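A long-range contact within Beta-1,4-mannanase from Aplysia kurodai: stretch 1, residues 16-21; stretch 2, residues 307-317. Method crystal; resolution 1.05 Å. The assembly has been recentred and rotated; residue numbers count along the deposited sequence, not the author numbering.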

ATOM      1  N   VAL A  16      -1.872 -14.302  11.903  1.00  6.59           N
ATOM      2  CA  VAL A  16      -1.523 -14.576  10.516  1.00  7.24           C
ATOM      3  C   VAL A  16      -0.350 -13.699  10.089  1.00  6.50           C
ATOM      4  O   VAL A  16      -0.286 -12.522  10.456  1.00  8.41           O
ATOM      5  N   PHE A  17       0.568 -14.279   9.317  1.00  5.94           N
ATOM      6  CA  PHE A  17       1.635 -13.539   8.661  1.00  6.13           C
ATOM      7  C   PHE A  17       1.224 -13.354   7.209  1.00  6.02           C
ATOM      8  O   PHE A  17       0.807 -14.318   6.562  1.00  5.64           O
ATOM      9  N   LEU A  18       1.323 -12.126   6.701  1.00  5.04           N
ATOM     10  CA  LEU A  18       0.891 -11.845   5.337  1.00  5.46           C
ATOM     11  C   LEU A  18       2.039 -12.082   4.365  1.00  5.89           C
ATOM     12  O   LEU A  18       3.013 -11.330   4.346  1.00  8.40           O
ATOM     13  N   SER A  19       1.925 -13.130   3.558  1.00  5.31           N
ATOM     14  CA  SER A  19       2.993 -13.533   2.657  1.00  5.39           C
ATOM     15  C   SER A  19       2.503 -13.527   1.219  1.00  4.75           C
ATOM     16  O   SER A  19       1.500 -14.169   0.900  1.00  5.54           O
ATOM     17  N   GLY A  20       3.198 -12.826   0.333  1.00  5.09           N
ATOM     18  CA  GLY A  20       2.779 -12.840  -1.049  1.00  5.32           C
ATOM     19  C   GLY A  20       3.579 -11.853  -1.853  1.00  4.75           C
ATOM     20  O   GLY A  20       4.807 -11.766  -1.729  1.00  4.92           O
ATOM     21  N   GLY A  21       2.889 -11.091  -2.686  1.00  5.09           N
ATOM     22  CA  GLY A  21       3.585 -10.170  -3.548  1.00  5.22           C
ATOM     23  C   GLY A  21       2.708  -9.090  -4.130  1.00  5.35           C
ATOM     24  O   GLY A  21       1.492  -9.046  -3.911  1.00  5.74           O
ATOM     25  N   MET A 307      15.453 -13.532   1.743  1.00  4.81           N
ATOM     26  CA  MET A 307      14.714 -12.304   2.022  1.00  5.01           C
ATOM     27  C   MET A 307      13.377 -12.603   2.700  1.00  4.65           C
ATOM     28  O   MET A 307      13.050 -11.992   3.713  1.00  5.33           O
ATOM     29  N   PHE A 308      12.604 -13.538   2.153  1.00  5.17           N
ATOM     30  CA  PHE A 308      11.334 -13.900   2.782  1.00  5.21           C
ATOM     31  C   PHE A 308      11.540 -14.427   4.201  1.00  4.92           C
ATOM     32  O   PHE A 308      10.811 -14.061   5.127  1.00  5.56           O
ATOM     33  N   ASN A 309      12.553 -15.271   4.389  1.00  5.60           N
ATOM     34  CA  ASN A 309      12.867 -15.788   5.723  1.00  5.98           C
ATOM     35  C   ASN A 309      13.293 -14.666   6.656  1.00  5.36           C
ATOM     36  O   ASN A 309      12.900 -14.642   7.822  1.00  5.87           O
ATOM     37  N   TYR A 310      14.106 -13.742   6.151  1.00  5.80           N
ATOM     38  CA  TYR A 310      14.574 -12.638   6.978  1.00  5.72           C
ATOM     39  C   TYR A 310      13.385 -11.859   7.533  1.00  5.01           C
ATOM     40  O   TYR A 310      13.311 -11.573   8.728  1.00  5.52           O
ATOM     41  N   VAL A 311      12.452 -11.499   6.662  1.00  4.89           N
ATOM     42  CA  VAL A 311      11.309 -10.718   7.102  1.00  5.11           C
ATOM     43  C   VAL A 311      10.527 -11.484   8.171  1.00  5.04           C
ATOM     44  O   VAL A 311      10.198 -10.942   9.229  1.00  5.33           O
ATOM     45  N   TYR A 312      10.273 -12.760   7.904  1.00  5.37           N
ATOM     46  CA  TYR A 312       9.509 -13.586   8.825  1.00  5.42           C
ATOM     47  C   TYR A 312      10.184 -13.684  10.198  1.00  5.18           C
ATOM     48  O   TYR A 312       9.512 -13.670  11.231  1.00  6.00           O
ATOM     49  N   ASN A 313      11.512 -13.784  10.187  1.00  5.66           N
ATOM     50  CA  ASN A 313      12.306 -14.037  11.386  1.00  6.18           C
ATOM     51  C   ASN A 313      12.691 -12.792  12.175  1.00  6.05           C
ATOM     52  O   ASN A 313      13.323 -12.915  13.226  1.00  6.97           O
ATOM     53  N   HIS A 314      12.326 -11.604  11.683  1.00  5.51           N
ATOM     54  CA  HIS A 314      12.727 -10.363  12.339  1.00  5.97           C
ATOM     55  C   HIS A 314      11.571  -9.485  12.785  1.00  6.17           C
ATOM     56  O   HIS A 314      11.690  -8.264  12.831  1.00  6.30           O
ATOM     57  N   GLY A 315      10.458 -10.116  13.141  1.00  6.00           N
ATOM     58  CA  GLY A 315       9.395  -9.426  13.856  1.00  6.70           C
ATOM     59  C   GLY A 315       8.414  -8.666  12.991  1.00  6.13           C
ATOM     60  O   GLY A 315       7.472  -8.062  13.510  1.00  6.89           O
ATOM     61  N   TYR A 316       8.626  -8.689  11.679  1.00  5.38           N
ATOM     62  CA  TYR A 316       7.724  -8.002  10.769  1.00  5.27           C
ATOM     63  C   TYR A 316       6.431  -8.797  10.625  1.00  5.43           C
ATOM     64  O   TYR A 316       6.360  -9.974  10.978  1.00  6.67           O
ATOM     65  N   ALA A 317       5.411  -8.138  10.096  1.00  5.38           N
ATOM     66  CA  ALA A 317       4.061  -8.692  10.052  1.00  5.42           C
ATOM     67  C   ALA A 317       3.683  -9.286   8.699  1.00  5.46           C
ATOM     68  O   ALA A 317       2.669  -9.973   8.580  1.00  5.46           O
TER

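At least 288 residues separate any two touching residues in sequence, and these stretches meet mainly through one aromatic side chain and one backbone hydrogen bond. Val 16 opens stretch 1 with its side chain, chi1 p, turned away from the partner, so its contribution is made by the backbone. Water 1 lies within hydrogen-bonding reach of carbonyls of the two stretches here, its O 2.7 Å from Val 16 O and 2.8 Å from Ala 317 O; the two carbonyl oxygens, Val 16 O and Ala 317 O, themselves lie 4.3 Å apart.

Phe 17 is the anchor. Its CA-to-CB bond points toward stretch 2, and chi1 t with chi2 at 90° extends the ring into a pocket formed by the helix and the segment after it. Tyr 312, also t, presents its ring edge to one face of Phe 17: Phe 17 CG lies 3.6 Å from Tyr 312 CD1, with planes at 56°. The edge of the Phe 17 ring meets different chemistry, with Phe 17 CZ 4.0 Å from Val 311 CG1 and Phe 17 CE1 3.5 Å from Tyr 316 O. Val 311, chi1 t, sits one residue before Tyr 312, so adjacent helix positions serve a single ring. Tyr 312 OH finds its hydrogen bond elsewhere in the structure.

At Leu 18 the strand begins and the backbone takes over. Leu 18 N donates to Ala 317 O at 3.2 Å and a nearly straight 173°, while the CA-to-CB bond of Leu 18 points sideways, with chi1 m and chi2 t. Ala 317 points its methyl away, and its carbonyl does the work, accepting from Leu 18 N and lying within reach of the water.

Ser 19, chi1 t, makes only a loose approach, Ser 19 OG to Phe 308 CE1 at 4.2 Å. Phe 308, chi1 m, starts sideways but brings its ring end nearer, so that Phe 308 CZ lies 3.6 Å from Gly 20 O, at the ring edge. Gly 21 makes no contact.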

ATOM      1  CB  VAL A  16      -2.752 -14.361   9.568  1.00  8.56           C
ATOM      2  CG1 VAL A  16      -3.286 -12.943   9.670  1.00  8.97           C
ATOM      3  CG2 VAL A  16      -2.430 -14.696   8.126  1.00 10.31           C
ATOM      4  CB  PHE A  17       2.948 -14.319   8.757  1.00  6.11           C
ATOM      5  CG  PHE A  17       4.125 -13.624   8.122  1.00  6.03           C
ATOM      6  CD1 PHE A  17       4.936 -12.761   8.858  1.00  6.40           C
ATOM      7  CD2 PHE A  17       4.424 -13.839   6.785  1.00  6.03           C
ATOM      8  CE1 PHE A  17       6.024 -12.125   8.270  1.00  6.01           C
ATOM      9  CE2 PHE A  17       5.503 -13.218   6.194  1.00  5.94           C
ATOM     10  CZ  PHE A  17       6.313 -12.360   6.941  1.00  5.91           C
ATOM     11  CB  LEU A  18       0.385 -10.407   5.227  1.00  5.63           C
ATOM     12  CG  LEU A  18      -0.739 -10.037   6.199  1.00  6.75           C
ATOM     13  CD1 LEU A  18      -1.080  -8.567   6.089  1.00  7.58           C
ATOM     14  CD2 LEU A  18      -1.972 -10.872   5.933  1.00  8.42           C
ATOM     15  CB  SER A  19       3.436 -14.955   3.003  1.00  6.54           C
ATOM     16  OG  SER A  19       4.393 -15.401   2.065  1.00  6.34           O
ATOM     17  CB  MET A 307      14.534 -11.473   0.748  1.00  5.07           C
ATOM     18  CG  MET A 307      15.858 -11.017   0.156  1.00  5.16           C
ATOM     19  SD  MET A 307      15.698  -9.996  -1.309  1.00  5.47           S
ATOM     20  CE  MET A 307      15.390  -8.404  -0.555  1.00  5.82           C
ATOM     21  CB  PHE A 308      10.561 -14.914   1.942  1.00  5.46           C
ATOM     22  CG  PHE A 308       9.674 -14.286   0.896  1.00  5.31           C
ATOM     23  CD1 PHE A 308       8.384 -13.871   1.209  1.00  5.86           C
ATOM     24  CD2 PHE A 308      10.126 -14.100  -0.399  1.00  5.77           C
ATOM     25  CE1 PHE A 308       7.566 -13.299   0.249  1.00  5.96           C
ATOM     26  CE2 PHE A 308       9.313 -13.529  -1.361  1.00  5.80           C
ATOM     27  CZ  PHE A 308       8.036 -13.127  -1.039  1.00  6.10           C
ATOM     28  CB  ASN A 309      13.930 -16.888   5.655  1.00  6.79           C
ATOM     29  CG  ASN A 309      13.342 -18.230   5.286  1.00  7.35           C
ATOM     30  OD1 ASN A 309      12.950 -18.998   6.149  1.00  8.74           O
ATOM     31  ND2 ASN A 309      13.252 -18.507   3.996  1.00  7.25           N
ATOM     32  CB  TYR A 310      15.516 -11.704   6.206  1.00  5.69           C
ATOM     33  CG  TYR A 310      16.122 -10.678   7.124  1.00  6.01           C
ATOM     34  CD1 TYR A 310      15.414  -9.545   7.490  1.00  6.27           C
ATOM     35  CD2 TYR A 310      17.379 -10.871   7.686  1.00  6.40           C
ATOM     36  CE1 TYR A 310      15.936  -8.635   8.377  1.00  6.85           C
ATOM     37  CE2 TYR A 310      17.921  -9.952   8.568  1.00  7.32           C
ATOM     38  CZ  TYR A 310      17.190  -8.837   8.915  1.00  7.19           C
ATOM     39  OH  TYR A 310      17.734  -7.937   9.798  1.00  8.49           O
ATOM     40  CB  VAL A 311      10.389 -10.335   5.921  1.00  5.26           C
ATOM     41  CG1 VAL A 311       9.177  -9.599   6.419  1.00  5.35           C
ATOM     42  CG2 VAL A 311      11.136  -9.486   4.904  1.00  6.05           C
ATOM     43  CB  TYR A 312       9.304 -14.991   8.232  1.00  5.79           C
ATOM     44  CG  TYR A 312       8.280 -15.786   9.009  1.00  5.71           C
ATOM     45  CD1 TYR A 312       6.934 -15.770   8.647  1.00  6.18           C
ATOM     46  CD2 TYR A 312       8.650 -16.523  10.129  1.00  6.22           C
ATOM     47  CE1 TYR A 312       5.990 -16.467   9.379  1.00  6.24           C
ATOM     48  CE2 TYR A 312       7.715 -17.218  10.858  1.00  6.15           C
ATOM     49  CZ  TYR A 312       6.388 -17.185  10.484  1.00  5.98           C
ATOM     50  OH  TYR A 312       5.451 -17.873  11.226  1.00  6.40           O
ATOM     51  CB  ASN A 313      13.594 -14.792  11.033  1.00  7.18           C
ATOM     52  CG  ASN A 313      13.345 -16.222  10.615  1.00  9.61           C
ATOM     53  OD1 ASN A 313      12.374 -16.851  11.041  1.00 10.85           O
ATOM     54  ND2 ASN A 313      14.232 -16.752   9.787  1.00 10.60           N
ATOM     55  CB  HIS A 314      13.747  -9.599  11.495  1.00  6.40           C
ATOM     56  CG  HIS A 314      15.062 -10.298  11.424  1.00  6.53           C
ATOM     57  ND1 HIS A 314      15.284 -11.358  10.572  1.00  6.58           N
ATOM     58  CD2 HIS A 314      16.198 -10.144  12.141  1.00  7.93           C
ATOM     59  CE1 HIS A 314      16.511 -11.810  10.752  1.00  7.28           C
ATOM     60  NE2 HIS A 314      17.091 -11.086  11.691  1.00  8.62           N
ATOM     61  CB  TYR A 316       8.396  -7.770   9.416  1.00  5.64           C
ATOM     62  CG  TYR A 316       9.671  -6.945   9.514  1.00  5.52           C
ATOM     63  CD1 TYR A 316       9.615  -5.565   9.688  1.00  5.52           C
ATOM     64  CD2 TYR A 316      10.927  -7.544   9.460  1.00  5.07           C
ATOM     65  CE1 TYR A 316      10.765  -4.813   9.792  1.00  5.77           C
ATOM     66  CE2 TYR A 316      12.088  -6.790   9.555  1.00  5.43           C
ATOM     67  CZ  TYR A 316      11.997  -5.425   9.724  1.00  5.11           C
ATOM     68  OH  TYR A 316      13.137  -4.659   9.828  1.00  5.80           O
ATOM     69  CB  ALA A 317       3.058  -7.620  10.446  1.00  6.40           C
TER
HETATM   70  O   HOH W   1       1.617 -10.749  11.031  1.00  9.02           O